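PDB 4QQS: glycoside hydrolase family 43 from Halothermothrix orenii, which shows alpha-L-arabinofuranosidase activity and probably hydrolyses O-glycosidic bonds in xylan and related polysaccharides. Local coordinates for residues 17-22 with 256-262; 268-274 with 286-292; 179-185 with 236-241. All coordinates share one frame; numbering follows the deposited sequence. Where two conformers were deposited one is given.

Contact 1: 17-22 with 256-262. With NA (sodium ion), chain D.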
loop_
_atom_site.group_PDB
_atom_site.type_symbol
_atom_site.label_atom_id
_atom_site.label_comp_id
_atom_site.label_asym_id
_atom_site.label_seq_id
_atom_site.Cartn_x
_atom_site.Cartn_y
_atom_site.Cartn_z
ATOM N N ASP A 17 5.187 -2.012 -4.155
ATOM C CA ASP A 17 4.223 -1.848 -3.081
ATOM C C ASP A 17 4.918 -1.501 -1.756
ATOM O O ASP A 17 4.798 -2.209 -0.760
ATOM C CB ASP A 17 3.350 -3.100 -2.963
ATOM C CG ASP A 17 2.859 -3.603 -4.318
ATOM O OD1 ASP A 17 2.887 -4.840 -4.533
ATOM O OD2 ASP A 17 2.457 -2.773 -5.154
ATOM N N PRO A 18 5.661 -0.394 -1.736
ATOM C CA PRO A 18 6.461 -0.084 -0.545
ATOM C C PRO A 18 5.645 0.472 0.613
ATOM O O PRO A 18 5.019 1.517 0.475
ATOM C CB PRO A 18 7.433 0.974 -1.063
ATOM C CG PRO A 18 6.678 1.672 -2.137
ATOM C CD PRO A 18 5.919 0.568 -2.821
ATOM N N TYR A 19 5.707 -0.199 1.749
ATOM C CA TYR A 19 4.987 0.230 2.937
ATOM C C TYR A 19 6.002 0.601 4.002
ATOM O O TYR A 19 6.800 -0.239 4.384
ATOM C CB TYR A 19 4.076 -0.892 3.444
ATOM C CG TYR A 19 3.305 -0.452 4.661
ATOM C CD1 TYR A 19 3.894 -0.499 5.909
ATOM C CD2 TYR A 19 2.028 0.048 4.564
ATOM C CE1 TYR A 19 3.241 -0.082 7.030
ATOM C CE2 TYR A 19 1.340 0.461 5.710
ATOM C CZ TYR A 19 1.971 0.389 6.936
ATOM O OH TYR A 19 1.351 0.783 8.097
ATOM N N VAL A 20 5.949 1.832 4.512
ATOM C CA VAL A 20 6.854 2.269 5.562
ATOM C C VAL A 20 6.108 2.516 6.848
ATOM O O VAL A 20 5.112 3.239 6.865
ATOM C CB VAL A 20 7.645 3.523 5.167
ATOM C CG1 VAL A 20 8.453 4.057 6.346
ATOM C CG2 VAL A 20 8.540 3.209 3.985
ATOM N N LEU A 21 6.631 1.935 7.922
ATOM C CA LEU A 21 6.202 2.237 9.278
ATOM C C LEU A 21 7.335 2.909 10.034
ATOM O O LEU A 21 8.464 2.444 10.042
ATOM C CB LEU A 21 5.795 0.969 10.020
ATOM C CG LEU A 21 5.254 1.222 11.432
ATOM C CD1 LEU A 21 3.985 2.098 11.422
ATOM C CD2 LEU A 21 4.989 -0.090 12.128
ATOM N N LYS A 22 7.021 4.032 10.661
ATOM C CA LYS A 22 7.935 4.682 11.601
ATOM C C LYS A 22 7.651 4.182 13.007
ATOM O O LYS A 22 6.505 4.196 13.440
ATOM C CB LYS A 22 7.769 6.199 11.545
ATOM C CG LYS A 22 8.830 6.934 12.349
ATOM C CD LYS A 22 8.654 8.427 12.322
ATOM C CE LYS A 22 9.759 9.099 13.097
ATOM N NZ LYS A 22 9.600 10.580 13.143
ATOM N N HIS A 256 1.065 2.546 -5.780
ATOM C CA HIS A 256 0.896 1.720 -4.572
ATOM C C HIS A 256 1.694 2.246 -3.418
ATOM O O HIS A 256 2.717 1.671 -3.002
ATOM C CB HIS A 256 1.158 0.184 -4.847
ATOM C CG HIS A 256 0.597 -0.722 -3.779
ATOM N ND1 HIS A 256 -0.261 -1.747 -3.969
ATOM C CD2 HIS A 256 0.815 -0.680 -2.485
ATOM C CE1 HIS A 256 -0.521 -2.297 -2.837
ATOM N NE2 HIS A 256 0.108 -1.659 -1.909
ATOM N N ASN A 257 1.181 3.331 -2.838
ATOM C CA ASN A 257 1.928 4.098 -1.878
ATOM C C ASN A 257 1.555 3.838 -0.422
ATOM O O ASN A 257 0.486 3.321 -0.078
ATOM C CB ASN A 257 1.761 5.583 -2.155
ATOM C CG ASN A 257 0.395 6.097 -1.753
ATOM O OD1 ASN A 257 -0.589 5.931 -2.473
ATOM N ND2 ASN A 257 0.325 6.709 -0.567
ATOM N N SER A 258 2.467 4.262 0.443
ATOM C CA SER A 258 2.175 4.483 1.849
ATOM C C SER A 258 2.515 5.934 2.195
ATOM O O SER A 258 2.921 6.709 1.320
ATOM C CB SER A 258 2.930 3.476 2.715
ATOM O OG SER A 258 4.330 3.528 2.492
ATOM N N VAL A 259 2.258 6.315 3.445
ATOM C CA VAL A 259 2.521 7.665 3.930
ATOM C C VAL A 259 3.196 7.554 5.298
ATOM O O VAL A 259 2.786 6.738 6.119
ATOM C CB VAL A 259 1.219 8.475 4.084
ATOM C CG1 VAL A 259 1.518 9.883 4.584
ATOM C CG2 VAL A 259 0.462 8.535 2.769
ATOM N N THR A 260 4.215 8.372 5.528
ATOM C CA THR A 260 4.861 8.439 6.828
ATOM C C THR A 260 5.251 9.898 7.088
ATOM O O THR A 260 4.898 10.796 6.313
ATOM C CB THR A 260 6.050 7.456 6.884
ATOM O OG1 THR A 260 6.556 7.366 8.215
ATOM C CG2 THR A 260 7.151 7.868 5.939
ATOM N N VAL A 261 5.926 10.136 8.200
ATOM C CA VAL A 261 6.310 11.471 8.614
ATOM C C VAL A 261 7.827 11.553 8.693
ATOM O O VAL A 261 8.501 10.542 8.883
ATOM C CB VAL A 261 5.649 11.820 9.968
ATOM C CG1 VAL A 261 6.251 11.014 11.104
ATOM C CG2 VAL A 261 5.714 13.284 10.245
ATOM N N SER A 262 8.356 12.764 8.543
ATOM C CA SER A 262 9.795 13.004 8.585
ATOM C C SER A 262 10.356 12.739 9.985
ATOM O O SER A 262 9.610 12.610 10.946
ATOM C CB SER A 262 10.088 14.454 8.186
ATOM O OG SER A 262 9.485 15.351 9.104
HETATM NA NA NA D . -0.849 -1.135 0.627
HETATM O O HOH W 1 3.149 4.745 7.890
HETATM O O HOH W 2 4.797 5.805 9.727
HETATM O O HOH W 3 -0.983 1.163 -0.583
HETATM O O HOH W 4 1.240 -0.923 1.130
HETATM O O HOH W 5 -3.175 -1.394 0.235
HETATM O O HOH W 6 -1.153 -3.352 0.843
#
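Asp17 and His256 meet at the centre of a five-bladed beta-propeller, where the innermost strands of the first and last blades run side by side. Asp17 CB sits over the face of the imidazole, 3.6 Å from the ring centroid, and OD2 reaches the same face at 3.1 Å from His256 CG. This is packing rather than a hydrogen bond. The histidine torsion (chi1 -162°), which turns CG away from the backbone N, lays the ring under Asp17 CB and directs NE2 to the sodium ion, 2.8 Å away. Four waters and Glu75 complete the metal shell. Asp17 is the predicted proton acceptor, and Thr32 holds its OD1, while OD2 has a weak bond from His273.

Farther along, the strands stay nearly parallel, 17° apart, and side chains and waters bridge them. Ser258 OG is gripped twice: it donates to Pro18 O at 2.9 Å and accepts from Val20 N at 3.1 Å, so that one hydroxyl links two backbone groups of the first-blade strand to the last blade. One water donates to both Val20 O and Val259 O; a second joins Lys22 N to Thr260 OG1. Val20 CG1 packs on Thr260 CG2. At the far end the extended Lys22 chain passes Val261, its CD 3.7 Å from Val261 CG1, and its NZ donates to Ser262 O at 3.0 Å, tilted 33° from the carbonyl plane.

Contact 2: 268-274 with 286-292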
loop_
_atom_site.group_PDB
_atom_site.type_symbol
_atom_site.label_atom_id
_atom_site.label_comp_id
_atom_site.label_asym_id
_atom_site.label_seq_id
_atom_site.Cartn_x
_atom_site.Cartn_y
_atom_site.Cartn_z
ATOM N N LEU A 268 4.864 15.333 6.058
ATOM C CA LEU A 268 4.510 14.029 5.522
ATOM C C LEU A 268 5.271 13.731 4.233
ATOM O O LEU A 268 5.553 14.620 3.418
ATOM C CB LEU A 268 3.009 13.956 5.238
ATOM C CG LEU A 268 2.064 14.093 6.435
ATOM C CD1 LEU A 268 0.622 14.037 5.952
ATOM C CD2 LEU A 268 2.327 13.011 7.497
ATOM N N PHE A 269 5.573 12.445 4.065
ATOM C CA PHE A 269 6.106 11.909 2.821
ATOM C C PHE A 269 5.217 10.788 2.312
ATOM O O PHE A 269 4.806 9.904 3.069
ATOM C CB PHE A 269 7.528 11.370 3.011
ATOM C CG PHE A 269 8.572 12.450 2.960
ATOM C CD1 PHE A 269 8.826 13.243 4.069
ATOM C CD2 PHE A 269 9.249 12.712 1.786
ATOM C CE1 PHE A 269 9.745 14.273 4.004
ATOM C CE2 PHE A 269 10.161 13.750 1.721
ATOM C CZ PHE A 269 10.405 14.520 2.830
ATOM N N VAL A 270 4.966 10.823 1.008
ATOM C CA VAL A 270 4.434 9.682 0.296
ATOM C C VAL A 270 5.612 8.802 -0.125
ATOM O O VAL A 270 6.652 9.302 -0.563
ATOM C CB VAL A 270 3.579 10.123 -0.933
ATOM C CG1 VAL A 270 4.357 10.993 -1.927
ATOM C CG2 VAL A 270 2.982 8.933 -1.627
ATOM N N VAL A 271 5.450 7.496 0.062
ATOM C CA VAL A 271 6.436 6.498 -0.315
ATOM C C VAL A 271 5.771 5.661 -1.398
ATOM O O VAL A 271 4.706 5.105 -1.174
ATOM C CB VAL A 271 6.839 5.614 0.869
ATOM C CG1 VAL A 271 7.923 4.645 0.427
ATOM C CG2 VAL A 271 7.310 6.464 2.065
ATOM N N TYR A 272 6.368 5.602 -2.583
ATOM C CA TYR A 272 5.711 5.025 -3.746
ATOM C C TYR A 272 6.726 4.344 -4.645
ATOM O O TYR A 272 7.918 4.650 -4.589
ATOM C CB TYR A 272 4.935 6.107 -4.523
ATOM C CG TYR A 272 5.800 7.220 -5.069
ATOM C CD1 TYR A 272 6.215 8.276 -4.267
ATOM C CD2 TYR A 272 6.211 7.199 -6.389
ATOM C CE1 TYR A 272 7.023 9.296 -4.774
ATOM C CE2 TYR A 272 7.011 8.219 -6.910
ATOM C CZ TYR A 272 7.423 9.256 -6.099
ATOM O OH TYR A 272 8.225 10.232 -6.652
ATOM N N HIS A 273 6.252 3.426 -5.476
ATOM C CA HIS A 273 7.142 2.796 -6.430
ATOM C C HIS A 273 7.017 3.418 -7.811
ATOM O O HIS A 273 6.032 4.057 -8.124
ATOM C CB HIS A 273 6.969 1.283 -6.483
ATOM C CG HIS A 273 5.660 0.785 -7.003
ATOM N ND1 HIS A 273 5.042 1.128 -8.191
ATOM C CD2 HIS A 273 4.899 -0.170 -6.442
ATOM C CE1 HIS A 273 3.927 0.406 -8.299
ATOM N NE2 HIS A 273 3.837 -0.394 -7.259
ATOM N N THR A 274 8.071 3.242 -8.604
ATOM C CA THR A 274 8.059 3.538 -10.037
ATOM C C THR A 274 8.778 2.397 -10.756
ATOM O O THR A 274 9.491 1.612 -10.141
ATOM C CB THR A 274 8.775 4.861 -10.362
ATOM O OG1 THR A 274 10.106 4.808 -9.845
ATOM C CG2 THR A 274 8.044 6.051 -9.783
ATOM N N THR A 286 10.933 0.238 -8.060
ATOM C CA THR A 286 11.918 0.809 -7.170
ATOM C C THR A 286 11.243 1.845 -6.264
ATOM O O THR A 286 10.177 2.354 -6.582
ATOM C CB THR A 286 13.095 1.385 -7.982
ATOM O OG1 THR A 286 14.179 1.743 -7.121
ATOM C CG2 THR A 286 12.672 2.583 -8.788
ATOM N N VAL A 287 11.856 2.120 -5.119
ATOM C CA VAL A 287 11.279 2.924 -4.059
ATOM C C VAL A 287 11.621 4.404 -4.206
ATOM O O VAL A 287 12.762 4.761 -4.521
ATOM C CB VAL A 287 11.793 2.410 -2.692
ATOM C CG1 VAL A 287 11.248 3.245 -1.549
ATOM C CG2 VAL A 287 11.424 0.944 -2.485
ATOM N N ASN A 288 10.634 5.257 -3.934
ATOM C CA ASN A 288 10.751 6.710 -4.026
ATOM C C ASN A 288 10.017 7.351 -2.871
ATOM O O ASN A 288 9.070 6.771 -2.329
ATOM C CB ASN A 288 10.117 7.239 -5.307
ATOM C CG ASN A 288 10.651 6.566 -6.537
ATOM O OD1 ASN A 288 11.654 6.983 -7.109
ATOM N ND2 ASN A 288 10.031 5.471 -6.913
ATOM N N ILE A 289 10.427 8.567 -2.518
ATOM C CA ILE A 289 9.696 9.381 -1.556
ATOM C C ILE A 289 9.479 10.774 -2.118
ATOM O O ILE A 289 10.268 11.263 -2.937
ATOM C CB ILE A 289 10.412 9.471 -0.182
ATOM C CG1 ILE A 289 11.710 10.283 -0.270
ATOM C CG2 ILE A 289 10.650 8.064 0.382
ATOM C CD1 ILE A 289 12.406 10.429 1.057
ATOM N N ASP A 290 8.417 11.441 -1.680
ATOM C CA ASP A 290 8.251 12.855 -1.989
ATOM C C ASP A 290 7.301 13.487 -0.981
ATOM O O ASP A 290 6.550 12.802 -0.287
ATOM C CB ASP A 290 7.758 13.078 -3.439
ATOM C CG ASP A 290 8.890 13.190 -4.463
ATOM O OD1 ASP A 290 9.870 13.935 -4.214
ATOM O OD2 ASP A 290 8.766 12.566 -5.553
ATOM N N ARG A 291 7.347 14.812 -0.896
ATOM C CA ARG A 291 6.555 15.544 0.076
ATOM C C ARG A 291 5.075 15.540 -0.275
ATOM O O ARG A 291 4.706 15.751 -1.423
ATOM C CB ARG A 291 7.081 16.975 0.204
ATOM C CG ARG A 291 8.401 17.014 0.953
ATOM C CD ARG A 291 9.004 18.432 1.065
ATOM N NE ARG A 291 10.045 18.409 2.096
ATOM C CZ ARG A 291 11.309 18.036 1.921
ATOM N NH1 ARG A 291 11.795 17.776 0.716
ATOM N NH2 ARG A 291 12.104 17.950 2.974
ATOM N N LEU A 292 4.266 15.305 0.755
ATOM C CA LEU A 292 2.816 15.222 0.677
ATOM C C LEU A 292 2.255 16.286 1.614
ATOM O O LEU A 292 2.736 16.424 2.737
ATOM C CB LEU A 292 2.386 13.840 1.169
ATOM C CG LEU A 292 0.906 13.509 1.106
ATOM C CD1 LEU A 292 0.481 13.313 -0.340
ATOM C CD2 LEU A 292 0.616 12.259 1.900
HETATM O O HOH W 7 3.093 17.508 5.264
#
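Tyr272 takes Asn288 CB over one face of its ring, 3.6 Å from the centroid in a CH-pi contact, and Asp290 OD2 at its edge. The pair of strands forms the beta hairpin at the middle of the propeller's last blade. The phenol OH donates a short bond of 2.6 Å to OD2, met on the anti side of the carboxylate, while Tyr5 and Thr305 bind Asp290 OD1, so that this buried acid is held through both oxygens. Tyr272 has CG between its backbone N and carbonyl carbon (chi1 62°), which tips the ring across the neighbouring strand toward Asn288 and Asp290.

A second aromatic, Phe269, presents CZ to the centre of one face of the Arg291 guanidinium, 3.7 Å above its plane. Ring and guanidinium are inclined by 64°, so they do not stack; the two side chains lie alongside and point the same way. Glu267 pairs with Arg291 NE, and the carbonyl of Pro310 takes NH1.

The antiparallel backbones bond at the pairs Val270-Asp290, Tyr272-Asn288 and Thr274-Thr286, which alternate with the non-hydrogen-bonded pairs Val271-Ile289 and His273-Val287. On the face of the sheet away from Tyr272, Val271 packs CG1 against Val287 CG1 and CG2 against Ile289 CG2, both at 4.1 Å, and also touches Pro18 and Val20 of the first blade. His273 starts from that face too and touches Pro18. Back on the tyrosine side, the Asn288 amide links two residues of the facing strand: ND2 donates to Tyr272 O, which already accepts from Asn288 N, and to Thr274 OG1 at 3.0 Å.

Contact 3: 179-185 with 236-241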
loop_
_atom_site.group_PDB
_atom_site.type_symbol
_atom_site.label_atom_id
_atom_site.label_comp_id
_atom_site.label_asym_id
_atom_site.label_seq_id
_atom_site.Cartn_x
_atom_site.Cartn_y
_atom_site.Cartn_z
ATOM N N GLN A 179 -14.521 2.096 -6.846
ATOM C CA GLN A 179 -14.170 1.257 -7.980
ATOM C C GLN A 179 -13.910 2.179 -9.160
ATOM O O GLN A 179 -14.354 3.331 -9.161
ATOM C CB GLN A 179 -15.284 0.265 -8.313
ATOM C CG GLN A 179 -16.544 0.931 -8.813
ATOM C CD GLN A 179 -17.656 -0.048 -9.072
ATOM O OE1 GLN A 179 -17.420 -1.221 -9.337
ATOM N NE2 GLN A 179 -18.886 0.429 -8.978
ATOM N N PRO A 180 -13.201 1.696 -10.190
ATOM C CA PRO A 180 -12.922 2.551 -11.343
ATOM C C PRO A 180 -14.161 3.282 -11.848
ATOM O O PRO A 180 -15.203 2.667 -12.111
ATOM C CB PRO A 180 -12.346 1.561 -12.362
ATOM C CG PRO A 180 -11.592 0.601 -11.480
ATOM C CD PRO A 180 -12.472 0.416 -10.272
ATOM N N SER A 181 -14.029 4.598 -11.989
ATOM C CA SER A 181 -15.175 5.451 -12.264
ATOM C C SER A 181 -14.803 6.747 -12.981
ATOM O O SER A 181 -15.613 7.258 -13.746
ATOM C CB SER A 181 -15.942 5.750 -10.969
ATOM O OG SER A 181 -15.151 6.491 -10.072
ATOM N N GLN A 182 -13.610 7.277 -12.757
ATOM C CA GLN A 182 -13.179 8.530 -13.375
ATOM C C GLN A 182 -12.443 8.250 -14.677
ATOM O O GLN A 182 -11.822 7.200 -14.835
ATOM C CB GLN A 182 -12.247 9.297 -12.425
ATOM C CG GLN A 182 -12.894 9.748 -11.138
ATOM C CD GLN A 182 -11.935 10.518 -10.260
ATOM O OE1 GLN A 182 -10.920 9.991 -9.822
ATOM N NE2 GLN A 182 -12.228 11.782 -10.036
ATOM N N ASP A 183 -12.477 9.210 -15.590
ATOM C CA ASP A 183 -11.864 9.023 -16.896
ATOM C C ASP A 183 -10.397 8.618 -16.819
ATOM O O ASP A 183 -9.962 7.796 -17.613
ATOM C CB ASP A 183 -12.016 10.276 -17.762
ATOM C CG ASP A 183 -13.416 10.496 -18.183
ATOM O OD1 ASP A 183 -13.823 9.843 -19.164
ATOM O OD2 ASP A 183 -14.104 11.297 -17.513
ATOM N N TRP A 184 -9.635 9.194 -15.888
ATOM C CA TRP A 184 -8.200 8.892 -15.815
ATOM C C TRP A 184 -7.910 7.438 -15.427
ATOM O O TRP A 184 -6.772 7.003 -15.554
ATOM C CB TRP A 184 -7.465 9.846 -14.841
ATOM C CG TRP A 184 -7.695 9.528 -13.406
ATOM C CD1 TRP A 184 -8.784 9.898 -12.658
ATOM C CD2 TRP A 184 -6.866 8.751 -12.527
ATOM N NE1 TRP A 184 -8.684 9.404 -11.385
ATOM C CE2 TRP A 184 -7.521 8.695 -11.275
ATOM C CE3 TRP A 184 -5.646 8.085 -12.668
ATOM C CZ2 TRP A 184 -6.976 8.040 -10.177
ATOM C CZ3 TRP A 184 -5.133 7.418 -11.574
ATOM C CH2 TRP A 184 -5.789 7.406 -10.350
ATOM N N GLU A 185 -8.932 6.713 -14.963
ATOM C CA GLU A 185 -8.773 5.362 -14.417
ATOM C C GLU A 185 -9.018 4.259 -15.435
ATOM O O GLU A 185 -9.234 3.113 -15.053
ATOM C CB GLU A 185 -9.729 5.152 -13.244
ATOM C CG GLU A 185 -9.518 6.166 -12.157
ATOM C CD GLU A 185 -10.488 6.022 -11.005
ATOM O OE1 GLU A 185 -11.728 6.032 -11.166
ATOM O OE2 GLU A 185 -10.013 5.875 -9.880
ATOM N N LYS A 236 -14.310 10.773 -4.914
ATOM C CA LYS A 236 -12.998 10.979 -5.513
ATOM C C LYS A 236 -12.718 12.451 -5.780
ATOM O O LYS A 236 -13.597 13.232 -6.134
ATOM C CB LYS A 236 -12.862 10.172 -6.800
ATOM C CG LYS A 236 -12.676 8.711 -6.517
ATOM C CD LYS A 236 -12.762 7.826 -7.742
ATOM C CE LYS A 236 -12.512 6.377 -7.362
ATOM N NZ LYS A 236 -12.627 5.468 -8.498
ATOM N N TYR A 237 -11.455 12.818 -5.623
ATOM C CA TYR A 237 -10.974 14.150 -5.971
ATOM C C TYR A 237 -11.101 14.379 -7.479
ATOM O O TYR A 237 -10.604 13.594 -8.298
ATOM C CB TYR A 237 -9.516 14.293 -5.519
ATOM C CG TYR A 237 -8.867 15.587 -5.944
ATOM C CD1 TYR A 237 -9.489 16.804 -5.732
ATOM C CD2 TYR A 237 -7.627 15.583 -6.567
ATOM C CE1 TYR A 237 -8.901 17.987 -6.140
ATOM C CE2 TYR A 237 -7.014 16.770 -6.962
ATOM C CZ TYR A 237 -7.657 17.969 -6.745
ATOM O OH TYR A 237 -7.085 19.151 -7.146
ATOM N N SER A 238 -11.723 15.487 -7.854
ATOM C CA SER A 238 -11.955 15.776 -9.259
ATOM C C SER A 238 -10.665 15.964 -10.053
ATOM O O SER A 238 -10.637 15.736 -11.263
ATOM C CB SER A 238 -12.810 17.023 -9.388
ATOM O OG SER A 238 -12.075 18.160 -8.950
ATOM N N GLY A 239 -9.594 16.380 -9.372
ATOM C CA GLY A 239 -8.319 16.641 -10.008
ATOM C C GLY A 239 -7.359 15.468 -10.037
ATOM O O GLY A 239 -6.187 15.654 -10.337
ATOM N N ASN A 240 -7.834 14.261 -9.739
ATOM C CA ASN A 240 -6.987 13.076 -9.831
ATOM C C ASN A 240 -6.446 12.901 -11.252
ATOM O O ASN A 240 -7.079 13.297 -12.224
ATOM C CB ASN A 240 -7.800 11.837 -9.495
ATOM C CG ASN A 240 -7.986 11.605 -8.002
ATOM O OD1 ASN A 240 -7.210 12.083 -7.170
ATOM N ND2 ASN A 240 -9.002 10.820 -7.662
ATOM N N PRO A 241 -5.272 12.280 -11.384
ATOM C CA PRO A 241 -4.408 11.769 -10.321
ATOM C C PRO A 241 -3.578 12.876 -9.676
ATOM O O PRO A 241 -3.278 13.899 -10.300
ATOM C CB PRO A 241 -3.498 10.784 -11.068
ATOM C CG PRO A 241 -3.381 11.384 -12.436
ATOM C CD PRO A 241 -4.744 11.962 -12.722
#
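Lys236 stretches straight beyond CG (chi2 170°) and carries its NZ across to the 179-185 loop, while Gln182, with CG anti to its carbonyl carbon (chi1 -64°), sends its amide the other way to the turn at Tyr237-Asn240. Lys236 NZ forms a salt bridge with Glu185, meeting both carboxylate oxygens on their syn lone pairs, 2.9 Å from OE1. It also donates to Gln179 O at 2.8 Å and to Ser181 OG; Asn194 is a further partner. Glu185 OE1 accepts in addition from the backbone N atoms of Ser181 and Gln182, on its anti side, which fixes the carboxylate and the curve of the loop together.

Gln182 is held at both ends of its amide. OE1 accepts from Asn240 ND2 at 3.0 Å, in the carbonyl plane and on a lone pair, and from Trp184 NE1, which comes from above that plane. Asn240 OD1 accepts from the backbone N of Tyr224. NE2 of Gln182 donates to Tyr237 O at 3.0 Å, on the opposite face of that carbonyl from Asn240 N, whose bond closes the type I turn. The indole of Trp184 is covered on one face by the Asn240-Pro241 link, a cis peptide, with Pro241 CB 3.9 Å from the centroid of the six-membered ring; Glu185 CG lies on the opposite face. The arrangement is a loop-to-loop contact at the propeller surface, built on a lysine salt bridge, a type I turn and a Trp-Pro CH-pi contact, joining the entry to strand 191-202, which bears the predicted proton donor Glu195, to the exit from strand 235-236.

How the contacts relate
Contacts 1 and 2 are neighbours, their centres about 7 Å apart, because strand 257-261 pairs with strand 268-275 in the last blade: Ser258 N lies 2.9 Å from Val271 O, a probable hydrogen bond. Both border the predicted catalytic centre: contact 1 contributes the sodium-binding His256 and Asp17, contact 2 His273, whose side chain is about 3 Å from that of Asp17. The His256 side chain is about 5 Å from that of Glu195, the predicted proton donor. Contact 3 is peripheral, its centre about 22 Å from contact 1 and 20 Å from contact 2. Sequentially it lies within the loop that contact 1 closes. The side chain of Pro180 nevertheless comes within about 8 Å of that of Glu195.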